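Local coordinates for protein pleckstrin homology domain-containing family A member 8 (Homo sapiens, PDB 5KDI) that probably transfers simple glycosphingolipids between membranes, holding the ceramide chains of the lipid inside the all-helical GLTP fold, at residues V35-A47 with A148-L162. The protein carries 2 engineered substitutions. Sequence-based numbering, arbitrary orientation.
Sequences VPVLDKLGPTVFA and ALRAAPSYEDFVAAL. With 6S8 ((~{Z})-~{N}-[(~{E},2~{S},3~{R})-1-[(2~{R},3~{R},4~{S},5~{R},6~{R})-6-(hydroxymethyl)-3,4,5-tris(oxidanyl)oxan-2-yl]oxy-3-oxidanyl-octadec-4-en-2-yl]octadec-9-enamide), chain C.
Leu41 reaches across from the last turn of helix 35-41 and splits its two methyls between different partners. Leu41 CD2 rests on Ala161 CB at 3.7 Å and is also close to Asp157 O and the ring of Pro153. Leu41 CD1 meets the edge of the Phe158 ring, 4.0 Å from Phe158 CD1, and also lies near lipid atom C18. Leu162 CD1 lies over one face of that ring, offset toward its rim. One turn earlier, Val37 CG1 stands anti to its backbone N (chi1 -176°). From there it touches Ala161 CB, Leu162 CD2 and lipid atom CAQ. The aliphatic part of Lys40 runs alongside Ala161, and Lys40 CD is 3.9 Å from Ala161 CB.

Phe46 is sandwiched. Lipid atom C16 sits over the centre of one face, 3.7 Å above the Phe46 ring plane. Val45 CG2 sits over the centre of the opposite face and also touches Ala151 CB. At the ring edge, Phe46 CE1 is 3.6 Å from Ala148 O, which lies in the ring plane. In this GLTP fold the two segments line the part of the hydrophobic pocket where both hydrocarbon chains of the glycolipid end. Phe46, Ala148 and Pro153 touch the sphingosine chain, whereas Val37 and Leu162 meet the end of the acyl chain. The sugar lies far from here, and Asp52 and Asn56 are among the residues that hydrogen-bond the lipid.

No direct hydrogen bond joins the segments. A water whose oxygen is 2.8 Å from Leu41 O donates to it and to Ala151 O. Ser154 OG caps helix 155-160 by accepting from Asp157 N. From outside the two segments, the Phe110 ring meets the Phe158 ring with the planes at about 70°.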
ATOM      1  N   VAL A  35      -5.094   2.323  -6.945  1.00 22.40           N
ATOM      2  CA  VAL A  35      -4.981   3.492  -7.875  1.00 22.89           C
ATOM      3  C   VAL A  35      -6.336   3.925  -8.469  1.00 23.22           C
ATOM      4  O   VAL A  35      -6.695   5.129  -8.393  1.00 23.65           O
ATOM      5  CB  VAL A  35      -3.832   3.260  -8.906  1.00 21.74           C
ATOM      6  CG1 VAL A  35      -3.841   4.251 -10.066  1.00 23.86           C
ATOM      7  CG2 VAL A  35      -2.491   3.273  -8.196  1.00 26.03           C
ATOM      8  N   PRO A  36      -7.133   2.974  -8.972  1.00 24.07           N
ATOM      9  CA  PRO A  36      -8.442   3.368  -9.506  1.00 24.68           C
ATOM     10  C   PRO A  36      -9.410   3.917  -8.458  1.00 26.00           C
ATOM     11  O   PRO A  36     -10.272   4.733  -8.790  1.00 27.73           O
ATOM     12  CB  PRO A  36      -8.989   2.059 -10.091  1.00 32.05           C
ATOM     13  CG  PRO A  36      -7.769   1.288 -10.457  1.00 36.23           C
ATOM     14  CD  PRO A  36      -6.769   1.602  -9.414  1.00 24.62           C
ATOM     15  N   VAL A  37      -9.243   3.477  -7.213  1.00 25.61           N
ATOM     16  CA  VAL A  37     -10.042   4.040  -6.135  1.00 25.20           C
ATOM     17  C   VAL A  37      -9.646   5.480  -5.907  1.00 25.46           C
ATOM     18  O   VAL A  37     -10.519   6.334  -5.755  1.00 25.30           O
ATOM     19  CB  VAL A  37      -9.988   3.219  -4.832  1.00 25.02           C
ATOM     20  CG1 VAL A  37     -10.914   3.816  -3.777  1.00 29.90           C
ATOM     21  CG2 VAL A  37     -10.354   1.757  -5.115  1.00 25.43           C
ATOM     22  N   LEU A  38      -8.335   5.755  -5.896  1.00 24.09           N
ATOM     23  CA  LEU A  38      -7.847   7.167  -5.726  1.00 24.83           C
ATOM     24  C   LEU A  38      -8.419   8.030  -6.855  1.00 26.06           C
ATOM     25  O   LEU A  38      -8.853   9.178  -6.631  1.00 27.22           O
ATOM     26  CB  LEU A  38      -6.324   7.222  -5.776  1.00 26.13           C
ATOM     27  CG  LEU A  38      -5.580   6.667  -4.555  1.00 27.54           C
ATOM     28  CD1 LEU A  38      -4.051   6.400  -4.795  1.00 32.40           C
ATOM     29  CD2 LEU A  38      -5.818   7.590  -3.352  1.00 32.33           C
ATOM     30  N   ASP A  39      -8.434   7.495  -8.066  1.00 26.42           N
ATOM     31  CA  ASP A  39      -9.003   8.221  -9.210  1.00 29.81           C
ATOM     32  C   ASP A  39     -10.492   8.493  -9.127  1.00 24.96           C
ATOM     33  O   ASP A  39     -10.971   9.555  -9.576  1.00 29.89           O
ATOM     34  CB  ASP A  39      -8.628   7.524 -10.540  1.00 30.13           C
ATOM     35  CG  ASP A  39      -7.163   7.762 -10.953  1.00 33.41           C
ATOM     36  OD1 ASP A  39      -6.559   8.784 -10.495  1.00 38.98           O
ATOM     37  OD2 ASP A  39      -6.648   6.932 -11.779  1.00 36.96           O
ATOM     38  N   LYS A  40     -11.232   7.569  -8.495  1.00 27.40           N
ATOM     39  CA  LYS A  40     -12.662   7.765  -8.267  1.00 30.24           C
ATOM     40  C   LYS A  40     -12.843   8.907  -7.202  1.00 28.58           C
ATOM     41  O   LYS A  40     -13.753   9.701  -7.293  1.00 32.60           O
ATOM     42  CB  LYS A  40     -13.330   6.499  -7.726  1.00 32.92           C
ATOM     43  CG  LYS A  40     -13.546   5.319  -8.644  1.00 39.09           C
ATOM     44  CD  LYS A  40     -14.353   4.227  -7.920  1.00 47.32           C
ATOM     45  CE  LYS A  40     -14.250   2.846  -8.549  1.00 62.54           C
ATOM     46  NZ  LYS A  40     -14.763   2.778  -9.936  1.00 64.78           N
ATOM     47  N   LEU A  41     -11.995   8.928  -6.193  1.00 24.84           N
ATOM     48  CA  LEU A  41     -12.147   9.868  -5.074  1.00 28.90           C
ATOM     49  C   LEU A  41     -11.554  11.260  -5.277  1.00 27.60           C
ATOM     50  O   LEU A  41     -12.016  12.226  -4.633  1.00 31.33           O
ATOM     51  CB  LEU A  41     -11.545   9.251  -3.796  1.00 24.69           C
ATOM     52  CG  LEU A  41     -12.204   7.948  -3.306  1.00 29.20           C
ATOM     53  CD1 LEU A  41     -11.455   7.325  -2.175  1.00 34.03           C
ATOM     54  CD2 LEU A  41     -13.635   8.257  -2.958  1.00 30.05           C
ATOM     55  N   GLY A  42     -10.574  11.375  -6.155  1.00 25.56           N
ATOM     56  CA  GLY A  42      -9.958  12.663  -6.328  1.00 29.42           C
ATOM     57  C   GLY A  42      -8.861  12.657  -7.350  1.00 25.05           C
ATOM     58  O   GLY A  42      -7.692  12.591  -7.047  1.00 27.81           O
ATOM     59  N   PRO A  43      -9.265  12.726  -8.607  1.00 25.86           N
ATOM     60  CA  PRO A  43      -8.257  12.508  -9.649  1.00 30.71           C
ATOM     61  C   PRO A  43      -7.125  13.559  -9.653  1.00 25.80           C
ATOM     62  O   PRO A  43      -5.984  13.229 -10.033  1.00 32.57           O
ATOM     63  CB  PRO A  43      -9.077  12.529 -10.951  1.00 38.34           C
ATOM     64  CG  PRO A  43     -10.472  12.866 -10.548  1.00 40.02           C
ATOM     65  CD  PRO A  43     -10.642  12.890  -9.091  1.00 36.11           C
ATOM     66  N   THR A  44      -7.446  14.803  -9.255  1.00 26.99           N
ATOM     67  CA  THR A  44      -6.417  15.856  -9.159  1.00 25.18           C
ATOM     68  C   THR A  44      -5.799  15.883  -7.773  1.00 25.22           C
ATOM     69  O   THR A  44      -4.546  15.876  -7.589  1.00 27.11           O
ATOM     70  CB  THR A  44      -6.953  17.237  -9.589  1.00 35.54           C
ATOM     71  OG1 THR A  44      -7.344  17.172 -10.985  1.00 38.78           O
ATOM     72  CG2 THR A  44      -5.831  18.339  -9.371  1.00 40.81           C
ATOM     73  N   VAL A  45      -6.674  15.921  -6.783  1.00 26.38           N
ATOM     74  CA  VAL A  45      -6.242  16.181  -5.396  1.00 25.46           C
ATOM     75  C   VAL A  45      -5.384  15.041  -4.862  1.00 24.91           C
ATOM     76  O   VAL A  45      -4.519  15.285  -4.077  1.00 28.05           O
ATOM     77  CB  VAL A  45      -7.454  16.581  -4.484  1.00 23.71           C
ATOM     78  CG1 VAL A  45      -8.246  17.817  -4.964  1.00 33.97           C
ATOM     79  CG2 VAL A  45      -8.462  15.430  -4.261  1.00 28.87           C
ATOM     80  N   PHE A  46      -5.624  13.814  -5.314  1.00 21.85           N
ATOM     81  CA  PHE A  46      -4.802  12.694  -4.905  1.00 24.23           C
ATOM     82  C   PHE A  46      -3.796  12.242  -5.937  1.00 26.20           C
ATOM     83  O   PHE A  46      -3.174  11.186  -5.752  1.00 23.70           O
ATOM     84  CB  PHE A  46      -5.702  11.533  -4.494  1.00 25.28           C
ATOM     85  CG  PHE A  46      -6.696  11.926  -3.444  1.00 23.26           C
ATOM     86  CD1 PHE A  46      -6.345  12.797  -2.400  1.00 23.61           C
ATOM     87  CD2 PHE A  46      -7.996  11.500  -3.510  1.00 23.49           C
ATOM     88  CE1 PHE A  46      -7.285  13.168  -1.433  1.00 24.33           C
ATOM     89  CE2 PHE A  46      -8.953  11.908  -2.564  1.00 25.78           C
ATOM     90  CZ  PHE A  46      -8.580  12.722  -1.511  1.00 22.99           C
ATOM     91  N   ALA A  47      -3.552  13.062  -6.948  1.00 25.39           N
ATOM     92  CA  ALA A  47      -2.589  12.714  -7.996  1.00 24.24           C
ATOM     93  C   ALA A  47      -1.174  12.460  -7.380  1.00 21.85           C
ATOM     94  O   ALA A  47      -0.458  11.576  -7.842  1.00 23.08           O
ATOM     95  CB  ALA A  47      -2.477  13.860  -9.038  1.00 29.29           C
ATOM     96  N   ALA A 148      -4.377  17.256   1.190  1.00 25.87           N
ATOM     97  CA  ALA A 148      -5.063  16.065   0.787  1.00 25.02           C
ATOM     98  C   ALA A 148      -6.197  15.775   1.796  1.00 23.40           C
ATOM     99  O   ALA A 148      -7.313  15.446   1.406  1.00 27.24           O
ATOM    100  CB  ALA A 148      -4.095  14.866   0.709  1.00 29.33           C
ATOM    101  N   LEU A 149      -5.870  15.927   3.082  1.00 22.29           N
ATOM    102  CA  LEU A 149      -6.783  15.619   4.173  1.00 22.90           C
ATOM    103  C   LEU A 149      -8.034  16.504   4.100  1.00 22.68           C
ATOM    104  O   LEU A 149      -9.172  16.036   4.326  1.00 28.00           O
ATOM    105  CB  LEU A 149      -6.014  15.722   5.533  1.00 26.96           C
ATOM    106  CG  LEU A 149      -6.796  15.503   6.811  1.00 27.69           C
ATOM    107  CD1 LEU A 149      -7.183  14.044   6.843  1.00 29.31           C
ATOM    108  CD2 LEU A 149      -5.967  15.915   8.040  1.00 30.83           C
ATOM    109  N   ARG A 150      -7.836  17.784   3.779  1.00 28.88           N
ATOM    110  CA  ARG A 150      -8.981  18.694   3.636  1.00 26.83           C
ATOM    111  C   ARG A 150      -9.952  18.274   2.559  1.00 25.59           C
ATOM    112  O   ARG A 150     -11.137  18.632   2.620  1.00 35.56           O
ATOM    113  CB  ARG A 150      -8.485  20.144   3.430  1.00 35.13           C
ATOM    114  CG  ARG A 150      -7.845  20.738   4.662  0.10 35.72           C
ATOM    115  CD  ARG A 150      -7.153  22.053   4.365  0.10 39.35           C
ATOM    116  NE  ARG A 150      -6.369  22.460   5.521  0.10 34.65           N
ATOM    117  CZ  ARG A 150      -5.053  22.628   5.526  0.10 34.95           C
ATOM    118  NH1 ARG A 150      -4.340  22.451   4.418  0.10 33.32           N
ATOM    119  NH2 ARG A 150      -4.460  22.987   6.647  0.10 34.81           N
ATOM    120  N   ALA A 151      -9.441  17.561   1.569  1.00 26.64           N
ATOM    121  CA  ALA A 151     -10.231  17.082   0.390  1.00 28.59           C
ATOM    122  C   ALA A 151     -10.719  15.634   0.582  1.00 27.33           C
ATOM    123  O   ALA A 151     -11.221  15.024  -0.347  1.00 29.64           O
ATOM    124  CB  ALA A 151      -9.407  17.162  -0.922  1.00 30.43           C
ATOM    125  N   ALA A 152     -10.569  15.100   1.781  1.00 25.76           N
ATOM    126  CA  ALA A 152     -11.006  13.739   2.076  1.00 23.91           C
ATOM    127  C   ALA A 152     -12.476  13.554   1.742  1.00 27.22           C
ATOM    128  O   ALA A 152     -13.326  14.455   1.999  1.00 29.38           O
ATOM    129  CB  ALA A 152     -10.745  13.381   3.526  1.00 28.63           C
ATOM    130  N   PRO A 153     -12.830  12.357   1.228  1.00 27.75           N
ATOM    131  CA  PRO A 153     -14.233  12.117   0.952  1.00 27.95           C
ATOM    132  C   PRO A 153     -15.121  11.941   2.200  1.00 30.57           C
ATOM    133  O   PRO A 153     -14.609  11.621   3.260  1.00 29.35           O
ATOM    134  CB  PRO A 153     -14.199  10.804   0.175  1.00 33.87           C
ATOM    135  CG  PRO A 153     -13.006  10.072   0.716  1.00 33.85           C
ATOM    136  CD  PRO A 153     -11.997  11.204   0.898  1.00 31.37           C
ATOM    137  N   SER A 154     -16.427  12.230   2.071  1.00 32.14           N
ATOM    138  CA  SER A 154     -17.389  11.764   3.060  1.00 36.16           C
ATOM    139  C   SER A 154     -17.300  10.252   3.200  1.00 26.95           C
ATOM    140  O   SER A 154     -16.836   9.550   2.305  1.00 30.71           O
ATOM    141  CB  SER A 154     -18.823  12.115   2.696  1.00 34.16           C
ATOM    142  OG  SER A 154     -19.220  11.593   1.426  1.00 37.27           O
ATOM    143  N   TYR A 155     -17.723   9.751   4.341  1.00 32.30           N
ATOM    144  CA  TYR A 155     -17.838   8.307   4.526  1.00 30.60           C
ATOM    145  C   TYR A 155     -18.658   7.656   3.369  1.00 28.55           C
ATOM    146  O   TYR A 155     -18.239   6.666   2.785  1.00 27.23           O
ATOM    147  CB  TYR A 155     -18.424   7.937   5.890  1.00 35.02           C
ATOM    148  CG  TYR A 155     -18.472   6.448   6.119  1.00 34.45           C
ATOM    149  CD1 TYR A 155     -17.364   5.776   6.559  1.00 36.55           C
ATOM    150  CD2 TYR A 155     -19.627   5.695   5.830  1.00 37.34           C
ATOM    151  CE1 TYR A 155     -17.406   4.414   6.785  1.00 41.45           C
ATOM    152  CE2 TYR A 155     -19.660   4.313   6.002  1.00 40.38           C
ATOM    153  CZ  TYR A 155     -18.549   3.687   6.485  1.00 41.23           C
ATOM    154  OH  TYR A 155     -18.559   2.320   6.663  1.00 59.46           O
ATOM    155  N   GLU A 156     -19.826   8.213   3.043  1.00 31.51           N
ATOM    156  CA  GLU A 156     -20.645   7.671   1.967  1.00 35.41           C
ATOM    157  C   GLU A 156     -19.942   7.616   0.593  1.00 30.71           C
ATOM    158  O   GLU A 156     -20.089   6.658  -0.126  1.00 31.55           O
ATOM    159  CB  GLU A 156     -21.947   8.436   1.854  1.00 42.56           C
ATOM    160  CG  GLU A 156     -22.871   7.825   0.825  1.00 54.48           C
ATOM    161  CD  GLU A 156     -24.289   8.372   0.874  1.00 65.97           C
ATOM    162  OE1 GLU A 156     -24.625   9.163   1.798  1.00 75.13           O
ATOM    163  OE2 GLU A 156     -25.076   7.991  -0.025  1.00 87.68           O
ATOM    164  N   ASP A 157     -19.220   8.666   0.230  1.00 30.87           N
ATOM    165  CA  ASP A 157     -18.488   8.691  -1.027  1.00 32.47           C
ATOM    166  C   ASP A 157     -17.355   7.702  -0.983  1.00 26.57           C
ATOM    167  O   ASP A 157     -17.021   7.083  -2.033  1.00 27.35           O
ATOM    168  CB  ASP A 157     -17.955  10.112  -1.371  1.00 37.96           C
ATOM    169  CG  ASP A 157     -19.049  11.039  -1.906  1.00 43.82           C
ATOM    170  OD1 ASP A 157     -20.224  10.603  -2.057  1.00 48.14           O
ATOM    171  OD2 ASP A 157     -18.733  12.221  -2.158  1.00 54.85           O
ATOM    172  N   PHE A 158     -16.717   7.569   0.198  1.00 26.00           N
ATOM    173  CA  PHE A 158     -15.658   6.611   0.355  1.00 23.64           C
ATOM    174  C   PHE A 158     -16.163   5.167   0.125  1.00 24.83           C
ATOM    175  O   PHE A 158     -15.662   4.456  -0.714  1.00 23.93           O
ATOM    176  CB  PHE A 158     -15.029   6.728   1.745  1.00 24.37           C
ATOM    177  CG  PHE A 158     -13.963   5.716   1.996  1.00 23.38           C
ATOM    178  CD1 PHE A 158     -12.740   5.789   1.336  1.00 25.07           C
ATOM    179  CD2 PHE A 158     -14.159   4.715   2.930  1.00 27.48           C
ATOM    180  CE1 PHE A 158     -11.737   4.851   1.559  1.00 29.55           C
ATOM    181  CE2 PHE A 158     -13.142   3.788   3.191  1.00 28.88           C
ATOM    182  CZ  PHE A 158     -11.954   3.832   2.487  1.00 30.55           C
ATOM    183  N   VAL A 159     -17.196   4.756   0.837  1.00 25.91           N
ATOM    184  CA  VAL A 159     -17.669   3.403   0.646  1.00 25.59           C
ATOM    185  C   VAL A 159     -18.260   3.209  -0.762  1.00 28.56           C
ATOM    186  O   VAL A 159     -18.174   2.093  -1.328  1.00 27.16           O
ATOM    187  CB  VAL A 159     -18.631   2.957   1.747  1.00 26.49           C
ATOM    188  CG1 VAL A 159     -17.903   2.891   3.085  1.00 32.15           C
ATOM    189  CG2 VAL A 159     -19.858   3.865   1.803  1.00 34.92           C
ATOM    190  N   ALA A 160     -18.894   4.237  -1.330  1.00 26.76           N
ATOM    191  CA  ALA A 160     -19.406   4.125  -2.706  1.00 29.03           C
ATOM    192  C   ALA A 160     -18.250   3.765  -3.713  1.00 27.81           C
ATOM    193  O   ALA A 160     -18.485   3.115  -4.725  1.00 33.29           O
ATOM    194  CB  ALA A 160     -20.082   5.429  -3.123  1.00 33.23           C
ATOM    195  N   ALA A 161     -17.030   4.250  -3.452  1.00 24.77           N
ATOM    196  CA  ALA A 161     -15.871   3.944  -4.280  1.00 26.28           C
ATOM    197  C   ALA A 161     -15.348   2.509  -4.094  1.00 26.88           C
ATOM    198  O   ALA A 161     -14.463   2.081  -4.826  1.00 26.29           O
ATOM    199  CB  ALA A 161     -14.723   4.941  -4.058  1.00 26.93           C
ATOM    200  N   LEU A 162     -15.887   1.802  -3.105  1.00 25.32           N
ATOM    201  CA  LEU A 162     -15.454   0.438  -2.784  1.00 26.20           C
ATOM    202  C   LEU A 162     -16.483  -0.641  -3.146  1.00 24.06           C
ATOM    203  O   LEU A 162     -16.276  -1.832  -2.821  1.00 24.47           O
ATOM    204  CB  LEU A 162     -15.126   0.330  -1.319  1.00 25.07           C
ATOM    205  CG  LEU A 162     -14.066   1.345  -0.853  1.00 22.78           C
ATOM    206  CD1 LEU A 162     -14.029   1.365   0.643  1.00 25.83           C
ATOM    207  CD2 LEU A 162     -12.735   1.039  -1.507  1.00 22.87           C
TER
HETATM  208  C1  6S8 C 601       8.653  10.269  -0.989  1.00 21.28           C
HETATM  209  C2  6S8 C 601       7.232  10.565  -0.563  1.00 21.46           C
HETATM  210  N2  6S8 C 601       6.447   9.345  -0.677  1.00 20.64           N
HETATM  211  C3  6S8 C 601       6.633  11.671  -1.479  1.00 25.68           C
HETATM  212  O3  6S8 C 601       7.503  12.818  -1.372  1.00 30.41           O
HETATM  213  C4  6S8 C 601       5.253  11.998  -1.041  1.00 23.94           C
HETATM  214  C5  6S8 C 601       4.215  11.832  -1.864  1.00 29.02           C
HETATM  215  C6  6S8 C 601       2.778  12.141  -1.548  1.00 32.02           C
HETATM  216  C7  6S8 C 601       2.439  12.592  -0.150  1.00 37.44           C
HETATM  217  C8  6S8 C 601       1.119  13.293  -0.318  1.00 44.50           C
HETATM  218  C9  6S8 C 601       0.375  13.141   0.958  1.00 45.28           C
HETATM  219  C10 6S8 C 601      -0.229  11.762   1.008  1.00 38.89           C
HETATM  220  C11 6S8 C 601      -1.768  11.843   1.021  1.00 40.96           C
HETATM  221  C12 6S8 C 601      -2.314  10.594   1.691  1.00 45.28           C
HETATM  222  C13 6S8 C 601      -3.389   9.843   0.920  1.00 53.47           C
HETATM  223  C14 6S8 C 601      -4.780  10.455   0.960  1.00 40.01           C
HETATM  224  C15 6S8 C 601      -5.873   9.376   0.937  1.00 45.66           C
HETATM  225  C16 6S8 C 601      -7.017   9.539  -0.047  1.00 44.08           C
HETATM  226  C17 6S8 C 601      -8.462   9.526   0.476  1.00 44.44           C
HETATM  227  C18 6S8 C 601      -8.966   8.215   1.062  1.00 40.06           C
HETATM  228  C1A 6S8 C 601       9.799   8.892  -2.595  1.00 21.49           C
HETATM  229  O1A 6S8 C 601       8.728   9.772  -2.324  1.00 23.08           O
HETATM  230  C2A 6S8 C 601       9.453   8.024  -3.772  1.00 21.92           C
HETATM  231  O2A 6S8 C 601       8.295   7.238  -3.429  1.00 20.65           O
HETATM  232  C3A 6S8 C 601      10.647   7.188  -4.231  1.00 21.93           C
HETATM  233  O3A 6S8 C 601      10.315   6.514  -5.423  1.00 24.16           O
HETATM  234  C4A 6S8 C 601      11.852   8.090  -4.422  1.00 25.23           C
HETATM  235  O4A 6S8 C 601      11.732   8.860  -5.616  1.00 32.55           O
HETATM  236  O5A 6S8 C 601      13.303  10.814  -2.277  1.00 44.65           O
HETATM  237  C5M 6S8 C 601      12.076   8.937  -3.184  1.00 25.43           C
HETATM  238  C6A 6S8 C 601      13.247   9.867  -3.365  1.00 32.81           C
HETATM  239  O6A 6S8 C 601      10.900   9.710  -2.928  1.00 24.30           O
HETATM  240  CAA 6S8 C 601       5.761   8.830   0.332  1.00 21.73           C
HETATM  241  OAA 6S8 C 601       5.782   9.251   1.486  1.00 26.78           O
HETATM  242  CAB 6S8 C 601       4.975   7.605  -0.029  1.00 26.44           C
HETATM  243  CAC 6S8 C 601       3.673   8.323  -0.491  1.00 29.31           C
HETATM  244  CAD 6S8 C 601       2.526   7.743   0.216  1.00 44.47           C
HETATM  245  CAE 6S8 C 601       1.656   7.133  -0.846  1.00 36.54           C
HETATM  246  CAF 6S8 C 601       0.476   6.532  -0.097  1.00 30.30           C
HETATM  247  CAG 6S8 C 601       0.210   5.092  -0.572  1.00 42.56           C
HETATM  248  CAH 6S8 C 601      -1.295   4.807  -0.647  1.00 49.00           C
HETATM  249  CAI 6S8 C 601      -1.809   4.795   0.763  1.00 38.14           C
HETATM  250  CAJ 6S8 C 601      -2.990   5.300   1.129  1.00 43.39           C
HETATM  251  CAK 6S8 C 601      -3.991   5.912   0.201  1.00 54.93           C
HETATM  252  CAL 6S8 C 601      -5.269   5.746   1.032  1.00 57.10           C
HETATM  253  CAM 6S8 C 601      -6.551   5.777   0.228  1.00 65.89           C
HETATM  254  CAN 6S8 C 601      -6.550   4.690  -0.806  1.00 50.60           C
HETATM  255  CAO 6S8 C 601      -7.970   4.265  -1.100  1.00 40.09           C
HETATM  256  CAP 6S8 C 601      -8.410   3.096  -0.263  1.00 45.18           C
HETATM  257  CAQ 6S8 C 601      -9.003   2.010  -1.101  1.00 48.69           C
HETATM  258  CAR 6S8 C 601      -8.629   0.725  -0.478  1.00 41.99           C
HETATM  259  O   HOH W   1     -12.427  12.846  -1.954  1.00 43.41           O